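Polysaccharide Lyase Family 6 (Bacteroides cellulosilyticus, PDB 6QPS) probably cleaves alginate at mannuronic acid residues, as a calcium-binding polysaccharide lyase of family 6 from a human gut bacterium. Local coordinates at residues 104-110 / 136-142; 114-120 / 154-160; 304-310 / 349-355; 373-379 / 400-406. All blocks are in the same frame, centred on the assembly; numbering follows the deposited sequence.

All four contacts join strands on successive coils of the parallel beta-helix expected of family 6 lyases. Contacts 1 and 2, with centres 13 Å apart, tie the same pair of coils on two different faces: their segments alternate along the chain, and Cys-140 O meets Trp-156 NE1 at 2.9 Å. Contacts 3 and 4 lie 11 Å apart between centres, on neighbouring rungs of one face, and touch through strands 345-353 and 371-379. The two pairs lie on opposite sides of the chain's centre. Contact 2 approaches the calcium site: the Tyr-155 side chain is about 10 Å from the bound calcium ion and about 6 Å from the side chain of its ligand Glu-213.

Contact 1 of 4, residues 104-110 / 136-142; sequences LLFYKAW and VIDECND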
# COMPACT_ATOMS: atom_id res chain seq x y z
N LEU A 104 -5.19 -19.59 -7.24
CA LEU A 104 -6.51 -19.77 -6.63
C LEU A 104 -7.36 -18.52 -6.85
O LEU A 104 -6.86 -17.40 -6.80
CB LEU A 104 -6.38 -20.03 -5.13
CG LEU A 104 -5.65 -21.33 -4.75
CD1 LEU A 104 -5.46 -21.40 -3.25
CD2 LEU A 104 -6.36 -22.58 -5.26
N LEU A 105 -8.67 -18.73 -7.02
CA LEU A 105 -9.62 -17.64 -7.18
C LEU A 105 -10.56 -17.61 -5.98
O LEU A 105 -11.46 -18.45 -5.88
CB LEU A 105 -10.41 -17.82 -8.47
CG LEU A 105 -11.61 -16.91 -8.71
CD1 LEU A 105 -11.32 -15.46 -8.62
CD2 LEU A 105 -12.20 -17.19 -10.10
N PHE A 106 -10.37 -16.61 -5.11
CA PHE A 106 -11.28 -16.36 -4.00
C PHE A 106 -12.34 -15.39 -4.51
O PHE A 106 -12.03 -14.23 -4.81
CB PHE A 106 -10.54 -15.80 -2.78
CG PHE A 106 -9.47 -16.72 -2.22
CD1 PHE A 106 -8.18 -16.69 -2.69
CD2 PHE A 106 -9.77 -17.62 -1.20
CE1 PHE A 106 -7.20 -17.54 -2.17
CE2 PHE A 106 -8.78 -18.47 -0.69
CZ PHE A 106 -7.51 -18.43 -1.18
N TYR A 107 -13.57 -15.86 -4.64
CA TYR A 107 -14.67 -15.10 -5.24
C TYR A 107 -15.89 -15.27 -4.36
O TYR A 107 -16.37 -16.40 -4.17
CB TYR A 107 -14.96 -15.54 -6.67
CG TYR A 107 -16.09 -14.72 -7.28
CD1 TYR A 107 -15.90 -13.37 -7.60
CD2 TYR A 107 -17.34 -15.26 -7.51
CE1 TYR A 107 -16.92 -12.61 -8.12
CE2 TYR A 107 -18.36 -14.50 -8.02
CZ TYR A 107 -18.14 -13.17 -8.33
OH TYR A 107 -19.17 -12.42 -8.84
N LYS A 108 -16.41 -14.17 -3.82
CA LYS A 108 -17.57 -14.21 -2.94
C LYS A 108 -17.35 -15.22 -1.80
O LYS A 108 -18.24 -15.98 -1.43
CB LYS A 108 -18.87 -14.45 -3.72
CG LYS A 108 -19.23 -13.23 -4.56
CD LYS A 108 -20.56 -13.33 -5.31
CE LYS A 108 -20.86 -11.97 -5.96
NZ LYS A 108 -22.13 -11.88 -6.76
N ALA A 109 -16.14 -15.21 -1.26
CA ALA A 109 -15.84 -15.77 0.06
C ALA A 109 -15.77 -14.61 1.04
O ALA A 109 -15.73 -13.45 0.65
CB ALA A 109 -14.47 -16.46 0.02
N TRP A 110 -15.81 -14.92 2.34
CA TRP A 110 -15.72 -13.86 3.33
C TRP A 110 -15.29 -14.44 4.68
O TRP A 110 -15.40 -15.64 4.93
CB TRP A 110 -17.05 -13.10 3.49
CG TRP A 110 -18.19 -13.97 3.93
CD1 TRP A 110 -18.54 -14.28 5.21
CD2 TRP A 110 -19.14 -14.64 3.09
NE1 TRP A 110 -19.63 -15.10 5.23
CE2 TRP A 110 -20.03 -15.34 3.94
CE3 TRP A 110 -19.33 -14.71 1.71
CZ2 TRP A 110 -21.10 -16.09 3.45
CZ3 TRP A 110 -20.39 -15.46 1.23
CH2 TRP A 110 -21.25 -16.15 2.09
N VAL A 136 -6.36 -14.45 -6.93
CA VAL A 136 -7.33 -13.37 -7.00
C VAL A 136 -8.18 -13.38 -5.73
O VAL A 136 -8.59 -14.44 -5.25
CB VAL A 136 -8.22 -13.55 -8.24
CG1 VAL A 136 -9.43 -12.60 -8.19
CG2 VAL A 136 -7.46 -13.34 -9.55
N ILE A 137 -8.46 -12.18 -5.21
CA ILE A 137 -9.52 -11.97 -4.23
C ILE A 137 -10.44 -10.90 -4.81
O ILE A 137 -10.03 -9.74 -4.98
CB ILE A 137 -8.97 -11.54 -2.86
CG1 ILE A 137 -7.94 -12.53 -2.32
CG2 ILE A 137 -10.14 -11.39 -1.86
CD1 ILE A 137 -7.37 -12.18 -0.93
N ASP A 138 -11.68 -11.28 -5.13
CA ASP A 138 -12.64 -10.39 -5.78
C ASP A 138 -14.00 -10.57 -5.12
O ASP A 138 -14.44 -11.70 -4.91
CB ASP A 138 -12.74 -10.72 -7.29
CG ASP A 138 -13.62 -9.73 -8.05
OD1 ASP A 138 -13.77 -8.57 -7.65
OD2 ASP A 138 -14.22 -10.12 -9.09
N GLU A 139 -14.63 -9.44 -4.76
CA GLU A 139 -16.02 -9.46 -4.25
C GLU A 139 -16.16 -10.31 -2.98
O GLU A 139 -17.21 -10.92 -2.76
CB GLU A 139 -17.02 -9.92 -5.31
CG GLU A 139 -17.05 -9.09 -6.58
CD GLU A 139 -17.79 -7.76 -6.43
OE1 GLU A 139 -18.29 -7.46 -5.32
OE2 GLU A 139 -17.87 -7.02 -7.44
N CYS A 140 -15.14 -10.35 -2.13
CA CYS A 140 -15.15 -11.23 -0.96
C CYS A 140 -15.71 -10.49 0.25
O CYS A 140 -15.02 -10.18 1.23
CB CYS A 140 -13.75 -11.80 -0.71
SG CYS A 140 -13.33 -13.19 -1.82
N ASN A 141 -17.02 -10.23 0.18
CA ASN A 141 -17.74 -9.40 1.14
C ASN A 141 -18.81 -10.20 1.87
O ASN A 141 -19.68 -10.80 1.23
CB ASN A 141 -18.35 -8.21 0.38
CG ASN A 141 -17.31 -7.37 -0.34
OD1 ASN A 141 -16.38 -6.86 0.29
ND2 ASN A 141 -17.44 -7.24 -1.64
N ASP A 142 -18.76 -10.20 3.20
CA ASP A 142 -19.72 -10.92 4.02
C ASP A 142 -21.10 -10.33 3.80
O ASP A 142 -21.31 -9.13 4.07
CB ASP A 142 -19.32 -10.76 5.49
CG ASP A 142 -20.17 -11.59 6.44
OD1 ASP A 142 -21.23 -12.11 6.02
OD2 ASP A 142 -19.76 -11.71 7.62
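Leu-104 O accepts a hydrogen bond from Val-136 N (3.0 Å), the first rung of a parallel ladder whose segments 105-107 and 136-138 run 8° from parallel. Leu-105 lies alongside Val-136, and its CD1 sits 3.5 Å from Val-136 CG1, closer than usual van der Waals contact. On the other face, Phe-106 turns a ring edge to Val-136 O (3.4 Å from CD1), while its backbone N bonds to that oxygen and its O accepts from Asp-138 N. Tyr-107 runs beside Asp-138 and Glu-139, CE1 reaching Glu-139 CG at 3.8 Å; the carboxylates have outside partners, Asn-173 and Arg-175. At Lys-108 the chain turns a corner and two weak hydrogen bonds follow, Lys-108 N to Asp-138 O (3.3 Å) and Ala-109 N to Cys-140 SG (3.5 Å). Trp-110, with CG between its backbone N and carbonyl carbon (chi1 60°), brings one indole face against Asp-142, whose CA makes a CH-pi contact 3.8 Å from the five-membered ring centroid. Such parallel pairing of strands from successive coils is the stacking that builds a beta-helix. Strand 84-87 continues the ladder beyond Leu-105 and Tyr-107; Phe-106 and Ile-137 pack against Ile-117 of strand 115-118, and Ile-137 touches strand 155-159.

Contact 2 of 4, residues 114-120 / 154-160; sequences HDMIDFQ and EYWVGLR
The Tyr-155 ring carries His-114 CE1 over the centre of one face, 3.2 Å above its plane. The pair is edge-to-face, with planes at 54°. At the imidazole's own edge, ND1 donates to Asp-115 OD1 (2.7 Å), and a water bridges NE2 to Tyr-155 OH, which is also bonded to Arg-216; together these fix the ring's rotation. Arg-160 presents one guanidinium face to Gln-120 NE2, 3.5 Å above the plane, while Gln-120 OE1 accepts from Gly-124 N. The guanidinium edge grips Asp-118 side-on in a salt bridge: NE meets the syn lone pair of OD1 at 2.8 Å and 176°, and NH2 reaches OD2 at 3.0 Å less straight (142°). Arg-160 also makes a cation-pi contact with Trp-184. Leu-159 CD2 stands over the centre of one Phe-119 face, with Gly-158 O at the ring's edge. Parallel backbone bonding, pairing strands of successive beta-helix coils, carries on round the corner, where consecutive amides Met-116 N and Ile-117 N bond to consecutive carbonyls Tyr-155 O and Trp-156 O. Strand 90-95 flanks the pair on the 114-120 side and strand 181-183 on the other; Met-116, Trp-156 and Val-157 pack on Ile-137 of strand 131-138.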
# COMPACT_ATOMS: atom_id res chain seq x y z
N HIS A 114 -13.01 -11.62 11.89
CA HIS A 114 -12.34 -10.39 11.47
C HIS A 114 -11.39 -10.59 10.31
O HIS A 114 -11.17 -9.64 9.55
CB HIS A 114 -11.54 -9.81 12.66
CG HIS A 114 -10.99 -8.43 12.43
ND1 HIS A 114 -9.75 -8.20 11.87
CD2 HIS A 114 -11.52 -7.21 12.69
CE1 HIS A 114 -9.55 -6.90 11.78
NE2 HIS A 114 -10.60 -6.27 12.28
N ASP A 115 -10.80 -11.78 10.15
CA ASP A 115 -9.65 -11.99 9.27
C ASP A 115 -9.91 -13.16 8.34
O ASP A 115 -10.02 -14.30 8.79
CB ASP A 115 -8.38 -12.21 10.10
CG ASP A 115 -8.18 -11.13 11.14
OD1 ASP A 115 -8.07 -9.96 10.73
OD2 ASP A 115 -8.17 -11.45 12.35
N MET A 116 -9.97 -12.90 7.03
CA MET A 116 -10.29 -13.97 6.09
C MET A 116 -9.10 -14.91 5.90
O MET A 116 -9.25 -16.13 6.03
CB MET A 116 -10.76 -13.40 4.76
CG MET A 116 -11.37 -14.46 3.85
SD MET A 116 -12.08 -13.81 2.31
CE MET A 116 -10.59 -13.47 1.38
N ILE A 117 -7.93 -14.36 5.57
CA ILE A 117 -6.68 -15.10 5.35
C ILE A 117 -5.62 -14.47 6.25
O ILE A 117 -5.37 -13.26 6.17
CB ILE A 117 -6.22 -15.05 3.88
CG1 ILE A 117 -7.30 -15.59 2.95
CG2 ILE A 117 -4.89 -15.78 3.70
CD1 ILE A 117 -6.96 -15.42 1.45
N ASP A 118 -4.98 -15.28 7.11
CA ASP A 118 -4.05 -14.80 8.13
C ASP A 118 -2.82 -15.70 8.15
O ASP A 118 -2.95 -16.93 8.06
CB ASP A 118 -4.75 -14.78 9.50
CG ASP A 118 -4.10 -13.86 10.51
OD1 ASP A 118 -3.11 -13.17 10.21
OD2 ASP A 118 -4.62 -13.85 11.65
N PHE A 119 -1.65 -15.09 8.29
CA PHE A 119 -0.36 -15.79 8.28
C PHE A 119 0.14 -16.14 9.69
O PHE A 119 1.35 -16.09 9.99
CB PHE A 119 0.67 -14.96 7.49
CG PHE A 119 0.55 -15.07 5.97
CD1 PHE A 119 -0.53 -14.52 5.28
CD2 PHE A 119 1.53 -15.71 5.21
CE1 PHE A 119 -0.64 -14.63 3.89
CE2 PHE A 119 1.42 -15.80 3.80
CZ PHE A 119 0.32 -15.27 3.17
N GLN A 120 -0.79 -16.54 10.56
CA GLN A 120 -0.51 -16.97 11.91
C GLN A 120 -1.54 -18.03 12.29
O GLN A 120 -2.71 -17.95 11.90
CB GLN A 120 -0.62 -15.77 12.88
CG GLN A 120 -0.46 -16.07 14.35
CD GLN A 120 -0.62 -14.84 15.22
OE1 GLN A 120 0.31 -14.44 15.90
NE2 GLN A 120 -1.82 -14.28 15.23
N GLU A 154 -13.90 -6.45 8.19
CA GLU A 154 -13.17 -7.68 7.90
C GLU A 154 -11.95 -7.36 7.06
O GLU A 154 -12.00 -6.47 6.20
CB GLU A 154 -14.04 -8.77 7.23
CG GLU A 154 -14.64 -8.38 5.88
CD GLU A 154 -15.70 -9.35 5.37
OE1 GLU A 154 -15.98 -10.40 6.02
OE2 GLU A 154 -16.26 -9.07 4.29
N TYR A 155 -10.84 -8.04 7.33
CA TYR A 155 -9.59 -7.80 6.63
C TYR A 155 -9.31 -8.98 5.72
O TYR A 155 -9.42 -10.14 6.14
CB TYR A 155 -8.41 -7.66 7.62
CG TYR A 155 -8.35 -6.41 8.48
CD1 TYR A 155 -9.42 -5.55 8.63
CD2 TYR A 155 -7.17 -6.10 9.15
CE1 TYR A 155 -9.33 -4.40 9.42
CE2 TYR A 155 -7.07 -4.99 9.93
CZ TYR A 155 -8.14 -4.14 10.09
OH TYR A 155 -8.04 -3.03 10.91
N TRP A 156 -8.88 -8.73 4.48
CA TRP A 156 -8.71 -9.83 3.53
C TRP A 156 -7.45 -10.66 3.82
O TRP A 156 -7.54 -11.88 3.99
CB TRP A 156 -8.74 -9.32 2.08
CG TRP A 156 -10.17 -9.10 1.59
CD1 TRP A 156 -11.33 -9.33 2.28
CD2 TRP A 156 -10.56 -8.60 0.30
NE1 TRP A 156 -12.41 -8.98 1.51
CE2 TRP A 156 -11.96 -8.57 0.28
CE3 TRP A 156 -9.86 -8.19 -0.84
CZ2 TRP A 156 -12.68 -8.14 -0.83
CZ3 TRP A 156 -10.58 -7.80 -1.96
CH2 TRP A 156 -11.96 -7.77 -1.94
N VAL A 157 -6.29 -10.01 3.89
CA VAL A 157 -5.00 -10.68 4.09
C VAL A 157 -4.26 -10.02 5.25
O VAL A 157 -4.07 -8.79 5.26
CB VAL A 157 -4.15 -10.65 2.81
CG1 VAL A 157 -2.83 -11.39 3.04
CG2 VAL A 157 -4.89 -11.23 1.64
N GLY A 158 -3.85 -10.83 6.23
CA GLY A 158 -3.03 -10.36 7.33
C GLY A 158 -1.64 -10.98 7.30
O GLY A 158 -1.49 -12.20 7.48
N LEU A 159 -0.63 -10.16 7.04
CA LEU A 159 0.74 -10.64 7.11
C LEU A 159 1.24 -10.61 8.56
O LEU A 159 1.00 -9.65 9.31
CB LEU A 159 1.62 -9.76 6.22
CG LEU A 159 1.64 -10.07 4.72
CD1 LEU A 159 2.34 -8.99 3.91
CD2 LEU A 159 2.36 -11.43 4.48
N ARG A 160 1.90 -11.71 8.95
CA ARG A 160 2.53 -11.91 10.25
C ARG A 160 3.88 -12.57 9.98
O ARG A 160 4.16 -12.99 8.86
CB ARG A 160 1.70 -12.88 11.12
CG ARG A 160 0.18 -12.61 11.12
CD ARG A 160 -0.31 -11.98 12.36
NE ARG A 160 -1.77 -11.94 12.38
CZ ARG A 160 -2.50 -11.33 13.30
NH1 ARG A 160 -1.92 -10.67 14.30
NH2 ARG A 160 -3.83 -11.37 13.20
O HOH W 1 -10.40 -3.45 12.58
O HOH W 2 -6.94 -11.21 7.16

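Contact 3 of 4, residues 304-310 / 349-355; sequences DNYIKDV and YNTFLNS
Asn-350 OD1 accepts two hydrogen bonds from Asn-305, one from backbone N (2.9 Å) and one from side-chain ND2 (3.0 Å). The two carboxamides lie side by side with planes only 9° apart. With CG anti to the carbonyl carbon in both residues (chi1 -57° and -56°), each amide points the same way off its strand. Their remaining groups are also occupied: Asn-305 OD1 accepts from Asn-280 N, its ND2 also donates to Ile-277 O, and Asn-350 ND2 donates to Val-302 O. Between strands 306-308 and 351-353 the peptide groups pair in parallel, Leu-353 N to Ile-307 O being nearly linear (2.8 Å). Leu-353 O takes two donors, Asp-309 N and Ser-355 OG, the hydroxyl coming from above the carbonyl plane; Val-310 N makes a weak bond to Ser-355 OG (3.4 Å). At the C-terminal end, Asn-354 ND2 donates to Asp-309 OD1 (3.0 Å) from above the carboxylate plane. At the N-terminal end a water donates to Asp-304 OD1 and Tyr-349 O, while Asp-304 OD2 is bonded to Ser-279 OG. Thr-351 CG2 lies over one face of Tyr-306, and Ile-307 CD1 touches Phe-352 CE1 at 3.4 Å. Tyr-306 OH and Lys-308 NZ turn to Glu-437. Such coplanar, hydrogen-bonded amides match the asparagine ladder of parallel beta-helices, in which side chains satisfy peptide groups left over at a turn, probably fixing each coil's bend in register.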
# COMPACT_ATOMS: atom_id res chain seq x y z
N ASP A 304 12.68 10.91 -6.60
CA ASP A 304 12.34 10.45 -7.95
C ASP A 304 10.86 10.10 -8.13
O ASP A 304 10.53 9.34 -9.04
CB ASP A 304 13.27 9.29 -8.38
CG ASP A 304 13.23 8.99 -9.88
OD1 ASP A 304 13.27 9.97 -10.66
OD2 ASP A 304 13.21 7.80 -10.24
N ASN A 305 9.97 10.64 -7.31
CA ASN A 305 8.54 10.40 -7.47
C ASN A 305 7.96 11.41 -8.45
O ASN A 305 8.41 12.54 -8.55
CB ASN A 305 7.83 10.48 -6.12
CG ASN A 305 8.41 9.48 -5.12
OD1 ASN A 305 8.08 8.31 -5.13
ND2 ASN A 305 9.31 9.96 -4.25
N TYR A 306 6.94 10.96 -9.20
CA TYR A 306 6.32 11.75 -10.27
C TYR A 306 4.83 11.79 -9.99
O TYR A 306 4.16 10.76 -10.04
CB TYR A 306 6.62 11.08 -11.62
CG TYR A 306 6.31 11.91 -12.86
CD1 TYR A 306 5.00 12.11 -13.28
CD2 TYR A 306 7.33 12.46 -13.64
CE1 TYR A 306 4.71 12.84 -14.43
CE2 TYR A 306 7.05 13.18 -14.78
CZ TYR A 306 5.74 13.38 -15.17
OH TYR A 306 5.49 14.11 -16.32
N ILE A 307 4.32 12.99 -9.66
CA ILE A 307 2.93 13.19 -9.21
C ILE A 307 2.24 14.10 -10.21
O ILE A 307 2.69 15.24 -10.41
CB ILE A 307 2.90 13.81 -7.81
CG1 ILE A 307 3.55 12.84 -6.83
CG2 ILE A 307 1.50 14.09 -7.38
CD1 ILE A 307 4.10 13.43 -5.56
N LYS A 308 1.20 13.59 -10.87
CA LYS A 308 0.51 14.30 -11.95
C LYS A 308 -1.00 14.40 -11.72
O LYS A 308 -1.68 13.40 -11.51
CB LYS A 308 0.78 13.59 -13.30
CG LYS A 308 0.14 14.24 -14.51
CD LYS A 308 0.28 13.42 -15.79
CE LYS A 308 -0.12 14.22 -17.01
NZ LYS A 308 -0.22 13.36 -18.23
N ASP A 309 -1.53 15.62 -11.91
CA ASP A 309 -2.97 15.87 -11.98
C ASP A 309 -3.72 15.28 -10.79
O ASP A 309 -4.79 14.69 -10.96
CB ASP A 309 -3.57 15.31 -13.28
CG ASP A 309 -3.07 16.00 -14.54
OD1 ASP A 309 -2.57 17.16 -14.48
OD2 ASP A 309 -3.19 15.37 -15.62
N VAL A 310 -3.19 15.45 -9.58
CA VAL A 310 -3.92 15.06 -8.37
C VAL A 310 -4.56 16.32 -7.78
O VAL A 310 -3.97 17.40 -7.82
CB VAL A 310 -3.05 14.33 -7.33
CG1 VAL A 310 -2.53 13.03 -7.93
CG2 VAL A 310 -1.90 15.18 -6.82
N TYR A 349 14.49 15.62 -6.28
CA TYR A 349 14.44 15.07 -7.64
C TYR A 349 13.07 14.48 -7.97
O TYR A 349 12.97 13.51 -8.71
CB TYR A 349 15.61 14.09 -7.95
CG TYR A 349 16.93 14.81 -8.20
CD1 TYR A 349 17.18 15.40 -9.42
CD2 TYR A 349 17.92 14.92 -7.20
CE1 TYR A 349 18.35 16.10 -9.66
CE2 TYR A 349 19.12 15.63 -7.44
CZ TYR A 349 19.32 16.22 -8.68
OH TYR A 349 20.45 16.94 -9.00
N ASN A 350 12.01 15.05 -7.39
CA ASN A 350 10.64 14.66 -7.68
C ASN A 350 10.04 15.64 -8.69
O ASN A 350 10.58 16.71 -8.95
CB ASN A 350 9.80 14.70 -6.40
CG ASN A 350 10.38 13.83 -5.29
OD1 ASN A 350 10.19 12.62 -5.25
ND2 ASN A 350 11.09 14.46 -4.35
N THR A 351 8.89 15.26 -9.26
CA THR A 351 8.13 16.10 -10.18
C THR A 351 6.71 16.23 -9.67
O THR A 351 6.08 15.22 -9.34
CB THR A 351 8.11 15.48 -11.58
OG1 THR A 351 9.43 15.44 -12.12
CG2 THR A 351 7.21 16.28 -12.51
N PHE A 352 6.22 17.48 -9.59
CA PHE A 352 4.85 17.79 -9.20
C PHE A 352 4.23 18.57 -10.35
O PHE A 352 4.53 19.76 -10.53
CB PHE A 352 4.83 18.59 -7.91
CG PHE A 352 5.54 17.92 -6.79
CD1 PHE A 352 4.87 17.04 -5.96
CD2 PHE A 352 6.89 18.16 -6.55
CE1 PHE A 352 5.52 16.41 -4.92
CE2 PHE A 352 7.54 17.53 -5.49
CZ PHE A 352 6.86 16.64 -4.70
N LEU A 353 3.41 17.89 -11.13
CA LEU A 353 2.85 18.41 -12.36
C LEU A 353 1.35 18.62 -12.19
O LEU A 353 0.60 17.65 -11.96
CB LEU A 353 3.15 17.44 -13.51
CG LEU A 353 2.61 17.80 -14.88
CD1 LEU A 353 3.13 19.16 -15.37
CD2 LEU A 353 2.92 16.72 -15.90
N ASN A 354 0.91 19.87 -12.28
CA ASN A 354 -0.47 20.22 -11.96
C ASN A 354 -0.92 19.54 -10.66
O ASN A 354 -2.03 19.01 -10.56
CB ASN A 354 -1.40 19.90 -13.12
CG ASN A 354 -2.79 20.41 -12.90
OD1 ASN A 354 -2.99 21.50 -12.33
ND2 ASN A 354 -3.77 19.64 -13.36
N SER A 355 -0.03 19.59 -9.65
CA SER A 355 -0.26 19.01 -8.33
C SER A 355 0.36 19.93 -7.28
O SER A 355 1.48 20.40 -7.44
CB SER A 355 0.41 17.63 -8.26
OG SER A 355 -0.11 16.75 -9.26
O HOH W 3 14.75 12.14 -10.85

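Contact 4 of 4, residues 373-379 / 400-406; sequences FAHNLFA and LDNEWAF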
# COMPACT_ATOMS: atom_id res chain seq x y z
N PHE A 373 14.03 20.61 0.36
CA PHE A 373 13.24 20.50 -0.87
C PHE A 373 14.16 20.98 -2.00
O PHE A 373 14.33 22.18 -2.21
CB PHE A 373 11.96 21.35 -0.73
CG PHE A 373 10.96 21.15 -1.85
CD1 PHE A 373 10.92 22.01 -2.94
CD2 PHE A 373 10.06 20.11 -1.80
CE1 PHE A 373 9.99 21.82 -3.99
CE2 PHE A 373 9.14 19.91 -2.83
CZ PHE A 373 9.11 20.77 -3.93
N ALA A 374 14.78 20.03 -2.72
CA ALA A 374 15.85 20.33 -3.66
C ALA A 374 15.65 19.60 -4.98
O ALA A 374 15.30 18.42 -5.00
CB ALA A 374 17.21 19.95 -3.06
N HIS A 375 15.92 20.30 -6.07
CA HIS A 375 15.98 19.70 -7.41
C HIS A 375 14.66 19.11 -7.85
O HIS A 375 14.62 18.15 -8.63
CB HIS A 375 17.09 18.66 -7.55
CG HIS A 375 18.45 19.22 -7.32
ND1 HIS A 375 19.03 20.11 -8.18
CD2 HIS A 375 19.33 19.03 -6.31
CE1 HIS A 375 20.22 20.45 -7.72
NE2 HIS A 375 20.42 19.82 -6.58
N ASN A 376 13.56 19.67 -7.37
CA ASN A 376 12.23 19.24 -7.78
C ASN A 376 11.71 20.12 -8.90
O ASN A 376 11.99 21.32 -8.96
CB ASN A 376 11.24 19.29 -6.61
CG ASN A 376 11.69 18.43 -5.44
OD1 ASN A 376 11.60 17.21 -5.47
ND2 ASN A 376 12.22 19.06 -4.42
N LEU A 377 10.91 19.52 -9.78
CA LEU A 377 10.18 20.26 -10.81
C LEU A 377 8.75 20.50 -10.32
O LEU A 377 8.04 19.55 -9.98
CB LEU A 377 10.17 19.47 -12.13
CG LEU A 377 9.32 20.11 -13.23
CD1 LEU A 377 9.83 21.48 -13.65
CD2 LEU A 377 9.26 19.17 -14.44
N PHE A 378 8.36 21.77 -10.25
CA PHE A 378 7.01 22.20 -9.90
C PHE A 378 6.48 22.87 -11.15
O PHE A 378 7.00 23.90 -11.57
CB PHE A 378 7.08 23.17 -8.71
CG PHE A 378 5.74 23.61 -8.12
CD1 PHE A 378 4.71 22.72 -7.83
CD2 PHE A 378 5.57 24.94 -7.80
CE1 PHE A 378 3.52 23.17 -7.26
CE2 PHE A 378 4.41 25.38 -7.22
CZ PHE A 378 3.37 24.49 -6.98
N ALA A 379 5.49 22.26 -11.80
CA ALA A 379 5.08 22.71 -13.13
C ALA A 379 3.58 22.53 -13.33
O ALA A 379 2.93 21.76 -12.62
CB ALA A 379 5.83 21.93 -14.22
N LEU A 400 16.23 24.53 -2.55
CA LEU A 400 17.47 24.60 -3.32
C LEU A 400 17.31 24.06 -4.73
O LEU A 400 16.98 22.89 -4.93
CB LEU A 400 18.55 23.83 -2.58
CG LEU A 400 19.93 23.89 -3.20
CD1 LEU A 400 20.45 25.31 -3.26
CD2 LEU A 400 20.87 23.00 -2.40
N ASP A 401 17.57 24.91 -5.72
CA ASP A 401 17.69 24.49 -7.12
C ASP A 401 16.48 23.70 -7.61
O ASP A 401 16.61 22.72 -8.35
CB ASP A 401 19.00 23.73 -7.33
CG ASP A 401 20.23 24.60 -7.14
OD1 ASP A 401 20.16 25.82 -7.44
OD2 ASP A 401 21.29 24.06 -6.71
N ASN A 402 15.29 24.17 -7.28
CA ASN A 402 14.06 23.67 -7.89
C ASN A 402 13.73 24.45 -9.16
O ASN A 402 14.25 25.54 -9.40
CB ASN A 402 12.92 23.77 -6.88
CG ASN A 402 13.24 23.08 -5.56
OD1 ASN A 402 13.20 21.86 -5.46
ND2 ASN A 402 13.58 23.87 -4.54
N GLU A 403 12.88 23.86 -9.99
CA GLU A 403 12.44 24.47 -11.24
C GLU A 403 10.95 24.78 -11.18
O GLU A 403 10.17 24.00 -10.63
CB GLU A 403 12.77 23.57 -12.42
CG GLU A 403 14.25 23.59 -12.77
CD GLU A 403 14.62 22.70 -13.94
OE1 GLU A 403 13.77 21.91 -14.38
OE2 GLU A 403 15.78 22.79 -14.40
N TRP A 404 10.58 25.92 -11.77
CA TRP A 404 9.23 26.47 -11.71
C TRP A 404 8.77 26.70 -13.13
O TRP A 404 9.32 27.56 -13.84
CB TRP A 404 9.30 27.79 -10.93
CG TRP A 404 8.02 28.57 -10.80
CD1 TRP A 404 7.42 29.36 -11.76
CD2 TRP A 404 7.21 28.70 -9.62
NE1 TRP A 404 6.28 29.93 -11.24
CE2 TRP A 404 6.14 29.56 -9.93
CE3 TRP A 404 7.31 28.18 -8.32
CZ2 TRP A 404 5.16 29.90 -9.00
CZ3 TRP A 404 6.33 28.52 -7.40
CH2 TRP A 404 5.27 29.38 -7.75
N ALA A 405 7.77 25.94 -13.58
CA ALA A 405 7.33 26.00 -14.98
C ALA A 405 5.80 26.11 -15.10
O ALA A 405 5.08 25.11 -15.14
CB ALA A 405 7.88 24.82 -15.79
N PHE A 406 5.30 27.34 -15.17
CA PHE A 406 3.87 27.63 -15.22
C PHE A 406 3.60 28.65 -16.34
O PHE A 406 4.51 29.31 -16.85
CB PHE A 406 3.35 28.12 -13.87
CG PHE A 406 3.42 27.06 -12.78
CD1 PHE A 406 4.53 26.95 -11.94
CD2 PHE A 406 2.41 26.15 -12.65
CE1 PHE A 406 4.57 25.96 -10.97
CE2 PHE A 406 2.44 25.17 -11.68
CZ PHE A 406 3.51 25.07 -10.85
O HOH W 4 22.25 21.81 -5.31
O HOH W 5 18.01 20.60 -10.56
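Asn-402 uses both ends of its carboxamide across the contact. OD1 accepts from Asn-376 N at 2.9 Å and from Asn-376 ND2 at 3.1 Å, while ND2 donates to Phe-373 O (3.0 Å). That carbonyl is gripped twice, because Leu-400 N reaches it from the opposite face of its plane. Having CG anti to the carbonyl carbon (chi1 -54°) sets the Asn-402 amide alongside that of Asn-376, the planes 9° apart. Asn-376 OD1 in turn accepts from Asn-350 N, and Asn-402 ND2 also donates to Gly-423 O. The asparagines thus form an internal asparagine ladder, a recurrent feature of right-handed parallel beta-helices, at the break between strand 373-374 and strand 377-379. Beyond the turn the parallel backbone pairing resumes, with Glu-403 N to Asn-376 O, Phe-378 N to Glu-403 O and Ala-405 N to Phe-378 O. His-375 and Asp-401 run side by side at the outer bend, CE1 of the histidine 3.5 Å from Asp-401 CB, and a water links NE2 with Asp-401 OD2. On the face opposite Leu-377, an aromatic cluster forms: Phe-406 puts CZ over the centre of the Phe-378 ring, edge-to-face with planes at 71°, while Phe-378 directs its own edge at Trp-404 in an offset edge-to-face pair, CD2 to CZ3 at 3.7 Å. Phe-424 packs on both Phe-378 and Trp-404. On the Leu-377 face, Ala-379 CB meets Ala-405 CB at 3.9 Å.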